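Local coordinates for protein hydrazine synthase subunit alpha (PDB 5C2V) that forms, within the hydrazine synthase complex of an anammox bacterium, the site that condenses hydroxylamine with ammonia to yield hydrazine, using c-type haems, at residues Ser494-Ala499 / Gly764-Asn769; Thr643-Arg648 / Asp768-Pro773. One frame throughout, in Å; residues are numbered along the deposited sequence.

Interaction 1 (Ser494-Ala499 / Gly764-Asn769); sequences SNSGTA and GAQWDN. With CA (calcium ion), chain Z.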
loop_
_atom_site.group_PDB
_atom_site.type_symbol
_atom_site.label_atom_id
_atom_site.label_comp_id
_atom_site.label_asym_id
_atom_site.label_seq_id
_atom_site.Cartn_x
_atom_site.Cartn_y
_atom_site.Cartn_z
ATOM N N SER D 494 -16.957 14.392 16.491
ATOM C CA SER D 494 -17.191 14.727 17.892
ATOM C C SER D 494 -17.384 13.478 18.753
ATOM O O SER D 494 -17.241 13.528 19.976
ATOM C CB SER D 494 -18.408 15.646 18.022
ATOM O OG SER D 494 -18.749 15.858 19.382
ATOM N N ASN D 495 -17.718 12.366 18.107
ATOM C CA ASN D 495 -17.948 11.103 18.801
ATOM C C ASN D 495 -16.675 10.333 19.152
ATOM O O ASN D 495 -16.589 9.730 20.221
ATOM C CB ASN D 495 -18.869 10.211 17.966
ATOM C CG ASN D 495 -20.286 10.745 17.892
ATOM O OD1 ASN D 495 -20.792 11.325 18.853
ATOM N ND2 ASN D 495 -20.935 10.553 16.750
ATOM N N SER D 496 -15.694 10.339 18.254
ATOM C CA SER D 496 -14.458 9.595 18.491
ATOM C C SER D 496 -13.249 10.235 17.819
ATOM O O SER D 496 -13.370 10.877 16.775
ATOM C CB SER D 496 -14.603 8.151 18.007
ATOM O OG SER D 496 -14.563 8.079 16.593
ATOM N N GLY D 497 -12.080 10.046 18.424
ATOM C CA GLY D 497 -10.838 10.542 17.866
ATOM C C GLY D 497 -10.268 9.588 16.836
ATOM O O GLY D 497 -9.234 9.861 16.227
ATOM N N THR D 498 -10.948 8.462 16.641
ATOM C CA THR D 498 -10.514 7.465 15.671
ATOM C C THR D 498 -11.511 7.364 14.522
ATOM O O THR D 498 -12.534 8.050 14.514
ATOM C CB THR D 498 -10.347 6.077 16.317
ATOM O OG1 THR D 498 -11.632 5.470 16.497
ATOM C CG2 THR D 498 -9.645 6.193 17.662
ATOM N N ALA D 499 -11.209 6.502 13.557
ATOM C CA ALA D 499 -12.080 6.304 12.405
ATOM C C ALA D 499 -13.248 5.389 12.758
ATOM O O ALA D 499 -14.175 5.213 11.967
ATOM C CB ALA D 499 -11.292 5.735 11.237
ATOM N N GLY D 764 -12.523 0.350 19.716
ATOM C CA GLY D 764 -12.131 1.426 18.825
ATOM C C GLY D 764 -11.800 2.725 19.537
ATOM O O GLY D 764 -11.536 3.738 18.888
ATOM N N ALA D 765 -11.832 2.694 20.867
ATOM C CA ALA D 765 -11.405 3.822 21.696
ATOM C C ALA D 765 -12.168 5.106 21.387
ATOM O O ALA D 765 -11.566 6.159 21.179
ATOM C CB ALA D 765 -9.905 4.052 21.539
ATOM N N GLN D 766 -13.494 5.015 21.362
ATOM C CA GLN D 766 -14.325 6.182 21.101
ATOM C C GLN D 766 -14.381 7.108 22.311
ATOM O O GLN D 766 -13.772 6.841 23.347
ATOM C CB GLN D 766 -15.745 5.762 20.706
ATOM C CG GLN D 766 -15.844 4.995 19.396
ATOM C CD GLN D 766 -15.527 3.523 19.559
ATOM O OE1 GLN D 766 -15.286 3.047 20.668
ATOM N NE2 GLN D 766 -15.532 2.789 18.452
ATOM N N TRP D 767 -15.122 8.198 22.155
ATOM C CA TRP D 767 -15.343 9.183 23.207
ATOM C C TRP D 767 -16.824 9.193 23.544
ATOM O O TRP D 767 -17.231 8.891 24.667
ATOM C CB TRP D 767 -14.871 10.568 22.755
ATOM C CG TRP D 767 -15.541 11.731 23.443
ATOM C CD1 TRP D 767 -16.665 12.390 23.030
ATOM C CD2 TRP D 767 -15.094 12.408 24.627
ATOM N NE1 TRP D 767 -16.964 13.410 23.901
ATOM C CE2 TRP D 767 -16.015 13.446 24.886
ATOM C CE3 TRP D 767 -14.016 12.229 25.498
ATOM C CZ2 TRP D 767 -15.885 14.301 25.980
ATOM C CZ3 TRP D 767 -13.893 13.079 26.585
ATOM C CH2 TRP D 767 -14.822 14.101 26.816
ATOM N N ASP D 768 -17.628 9.537 22.545
ATOM C CA ASP D 768 -19.066 9.526 22.696
ATOM C C ASP D 768 -19.589 8.253 22.047
ATOM O O ASP D 768 -19.654 8.151 20.823
ATOM C CB ASP D 768 -19.662 10.774 22.040
ATOM C CG ASP D 768 -21.034 11.114 22.561
ATOM O OD1 ASP D 768 -21.841 10.188 22.753
ATOM O OD2 ASP D 768 -21.303 12.313 22.782
ATOM N N ASN D 769 -19.951 7.280 22.877
ATOM C CA ASN D 769 -20.469 6.010 22.387
ATOM C C ASN D 769 -21.987 5.926 22.474
ATOM O O ASN D 769 -22.579 4.903 22.135
ATOM C CB ASN D 769 -19.829 4.842 23.138
ATOM C CG ASN D 769 -18.854 4.062 22.274
ATOM O OD1 ASN D 769 -18.939 4.089 21.044
ATOM N ND2 ASN D 769 -17.925 3.358 22.911
HETATM CA CA CA Z . -23.879 11.033 21.987
HETATM O O HOH W 1 -23.168 10.933 19.709
HETATM O O HOH W 2 -23.184 13.329 22.173
#
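N495 and D768 carry this contact, their side chains passing at a slant with amide and carboxylate planes 73° apart. The amide oxygen OD1 of N495 rests 3.4 Å from CB of D768 rather than on its carboxylate. It accepts instead from water 1 at 2.6 Å, and that water is a ligand of the calcium ion. In D768, CG stands anti to the backbone N (chi1 -159°), and OD1 of the carboxylate it carries binds the ion at 2.3 Å; its other oxygen, OD2, is salt-bridged by R647. N495 is thus a second-shell residue, and an amide suits the place because it orients a metal-bound water without adding charge. The backbones are pinned by the carbonyl of N495, which takes two bonds in its own plane, from W767 N at 2.9 Å and from D768 N. The same oxygen lies at the edge of the W767 indole, close to CB of W767. Further along, CB of S496 packs on CG of Q766 at 3.7 Å, while T498 OG1 donates to G764 O at 3.0 Å. G764 closes the helix 751-762 in a Schellman motif, its positive phi being easy for a residue without a side chain. Chemically, a middle-domain loop grips the buried segment after this helix through main-chain polarity, and its amide holds a water of the calcium shell.

Interaction 2 (Thr643-Arg648 / Asp768-Pro773); sequences TVDFRR and DNIPGP. With CA (calcium ion), chain Z.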
loop_
_atom_site.group_PDB
_atom_site.type_symbol
_atom_site.label_atom_id
_atom_site.label_comp_id
_atom_site.label_asym_id
_atom_site.label_seq_id
_atom_site.Cartn_x
_atom_site.Cartn_y
_atom_site.Cartn_z
ATOM N N THR D 643 -22.339 -0.650 26.404
ATOM C CA THR D 643 -21.177 -0.138 25.686
ATOM C C THR D 643 -20.234 0.549 26.667
ATOM O O THR D 643 -20.596 0.790 27.819
ATOM C CB THR D 643 -21.571 0.856 24.581
ATOM O OG1 THR D 643 -20.449 1.088 23.719
ATOM C CG2 THR D 643 -22.021 2.177 25.187
ATOM N N VAL D 644 -19.023 0.853 26.214
ATOM C CA VAL D 644 -18.072 1.584 27.041
ATOM C C VAL D 644 -17.916 3.017 26.543
ATOM O O VAL D 644 -17.450 3.251 25.428
ATOM C CB VAL D 644 -16.693 0.902 27.065
ATOM C CG1 VAL D 644 -15.744 1.665 27.976
ATOM C CG2 VAL D 644 -16.824 -0.541 27.523
ATOM N N ASP D 645 -18.317 3.971 27.376
ATOM C CA ASP D 645 -18.218 5.386 27.040
ATOM C C ASP D 645 -17.100 6.038 27.848
ATOM O O ASP D 645 -17.023 5.861 29.063
ATOM C CB ASP D 645 -19.550 6.092 27.297
ATOM C CG ASP D 645 -19.573 7.510 26.765
ATOM O OD1 ASP D 645 -19.160 8.430 27.503
ATOM O OD2 ASP D 645 -20.009 7.706 25.611
ATOM N N PHE D 646 -16.237 6.791 27.171
ATOM C CA PHE D 646 -15.052 7.362 27.806
ATOM C C PHE D 646 -15.394 8.335 28.933
ATOM O O PHE D 646 -14.711 8.377 29.954
ATOM C CB PHE D 646 -14.179 8.069 26.767
ATOM C CG PHE D 646 -12.882 8.587 27.320
ATOM C CD1 PHE D 646 -11.795 7.744 27.471
ATOM C CD2 PHE D 646 -12.749 9.916 27.688
ATOM C CE1 PHE D 646 -10.599 8.215 27.980
ATOM C CE2 PHE D 646 -11.557 10.393 28.198
ATOM C CZ PHE D 646 -10.480 9.541 28.344
ATOM N N ARG D 647 -16.451 9.114 28.741
ATOM C CA ARG D 647 -16.843 10.125 29.716
ATOM C C ARG D 647 -17.479 9.502 30.954
ATOM O O ARG D 647 -17.204 9.914 32.081
ATOM C CB ARG D 647 -17.809 11.122 29.079
ATOM C CG ARG D 647 -17.323 11.677 27.755
ATOM C CD ARG D 647 -18.485 12.139 26.897
ATOM N NE ARG D 647 -19.351 11.030 26.519
ATOM C CZ ARG D 647 -20.472 11.163 25.819
ATOM N NH1 ARG D 647 -20.868 12.365 25.420
ATOM N NH2 ARG D 647 -21.199 10.096 25.520
ATOM N N ARG D 648 -18.336 8.512 30.732
ATOM C CA ARG D 648 -19.070 7.864 31.813
ATOM C C ARG D 648 -18.240 6.816 32.556
ATOM O O ARG D 648 -18.370 6.659 33.770
ATOM C CB ARG D 648 -20.339 7.215 31.260
ATOM C CG ARG D 648 -21.276 6.665 32.321
ATOM C CD ARG D 648 -21.777 5.286 31.934
ATOM N NE ARG D 648 -22.364 5.269 30.598
ATOM C CZ ARG D 648 -22.566 4.164 29.888
ATOM N NH1 ARG D 648 -22.223 2.983 30.383
ATOM N NH2 ARG D 648 -23.107 4.240 28.679
ATOM N N ASP D 768 -17.628 9.537 22.545
ATOM C CA ASP D 768 -19.066 9.526 22.696
ATOM C C ASP D 768 -19.589 8.253 22.047
ATOM O O ASP D 768 -19.654 8.151 20.823
ATOM C CB ASP D 768 -19.662 10.774 22.040
ATOM C CG ASP D 768 -21.034 11.114 22.561
ATOM O OD1 ASP D 768 -21.841 10.188 22.753
ATOM O OD2 ASP D 768 -21.303 12.313 22.782
ATOM N N ASN D 769 -19.951 7.280 22.877
ATOM C CA ASN D 769 -20.469 6.010 22.387
ATOM C C ASN D 769 -21.987 5.926 22.474
ATOM O O ASN D 769 -22.579 4.903 22.135
ATOM C CB ASN D 769 -19.829 4.842 23.138
ATOM C CG ASN D 769 -18.854 4.062 22.274
ATOM O OD1 ASN D 769 -18.939 4.089 21.044
ATOM N ND2 ASN D 769 -17.925 3.358 22.911
ATOM N N ILE D 770 -22.610 7.000 22.947
ATOM C CA ILE D 770 -24.063 7.066 23.027
ATOM C C ILE D 770 -24.614 7.869 21.853
ATOM O O ILE D 770 -24.467 9.089 21.814
ATOM C CB ILE D 770 -24.528 7.703 24.351
ATOM C CG1 ILE D 770 -23.933 6.950 25.543
ATOM C CG2 ILE D 770 -26.048 7.724 24.429
ATOM C CD1 ILE D 770 -24.263 7.569 26.884
ATOM N N PRO D 771 -25.254 7.181 20.894
ATOM C CA PRO D 771 -25.775 7.800 19.668
ATOM C C PRO D 771 -26.712 8.976 19.939
ATOM O O PRO D 771 -27.588 8.883 20.798
ATOM C CB PRO D 771 -26.530 6.652 18.992
ATOM C CG PRO D 771 -25.859 5.422 19.492
ATOM C CD PRO D 771 -25.484 5.727 20.913
ATOM N N GLY D 772 -26.517 10.070 19.209
ATOM C CA GLY D 772 -27.327 11.260 19.382
ATOM C C GLY D 772 -26.834 12.130 20.521
ATOM O O GLY D 772 -25.959 11.724 21.284
ATOM N N PRO D 773 -27.390 13.345 20.640
ATOM C CA PRO D 773 -27.015 14.262 21.722
ATOM C C PRO D 773 -27.441 13.745 23.093
ATOM O O PRO D 773 -28.582 13.313 23.260
ATOM C CB PRO D 773 -27.762 15.550 21.365
ATOM C CG PRO D 773 -28.907 15.103 20.519
ATOM C CD PRO D 773 -28.400 13.928 19.740
HETATM CA CA CA Z . -23.879 11.033 21.987
HETATM O O HOH W 2 -23.184 13.329 22.173
HETATM O O HOH W 1 -23.168 10.933 19.709
#
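R647 CG lies anti to its carbonyl carbon and D645 CG anti to its backbone N (chi1 -171°); from there the guanidinium meets D768, and D645 OD2 meets N769 N. A bend at chi3 of R647 then places NE beside D645 OD1. The guanidinium grips D645 side-on, NE to OD1 and NH2 to OD2, with NE on the syn lone pair of OD1. One face of the same group lies over D768, its plane 52° from that carboxylate. R647 NH1 makes a salt bridge to D768 OD2 at 2.7 Å, and NH2 adds a weak bond to OD1. Arginine suits this place because its several N-H groups can serve two acids at once; D774 is a further salt-bridge partner of NH1, and W767 a cation-pi partner. D645 is also the N-cap of helix 646-657, OD1 taking weak bonds from R647 N and R648 N. Its OD2 accepts from N769 N at 2.8 Å, nearly straight at 170°, and this donor and R647 NH2 come from opposite faces of the carboxylate plane. N769 in turn sends ND2 to V644 O at 2.6 Å. I770 lays CD1 at the edge of the R648 guanidinium, 4.0 Å from NH2 of R648. I770 O and G772 O join D768 OD1, the D774 carboxylate (OD2) and two waters on the calcium ion. The backbone N of I770 also closes an Asx turn on D768 OD1. With D645 OD2 and D768 OD1 4.2 Å apart, the arginine between them and the calcium ion probably offset the repulsion of like charges, tying the helix start to the metal loop.

Interactions 1 and 2 meet at D768 and N769, their centres about 8 Å apart, and they secure the same segment after helix 751-762 to two different partners. Interaction 1 brings in a loop of the middle domain and is buried at every touching residue; interaction 2 brings in the start of helix 646-657, in the cytochrome c part of the chain, and is mostly buried but reaches the surface at R648. The chemistry differs accordingly: uncharged bonds to backbone carbonyls, one from a hydroxyl, with an amide-held water beside the calcium-bound D768 in the first, a charged acid-arginine network with helix capping in the second. W767 bridges them, packing on both F646 and R647, while the calcium ion and its two waters belong to both.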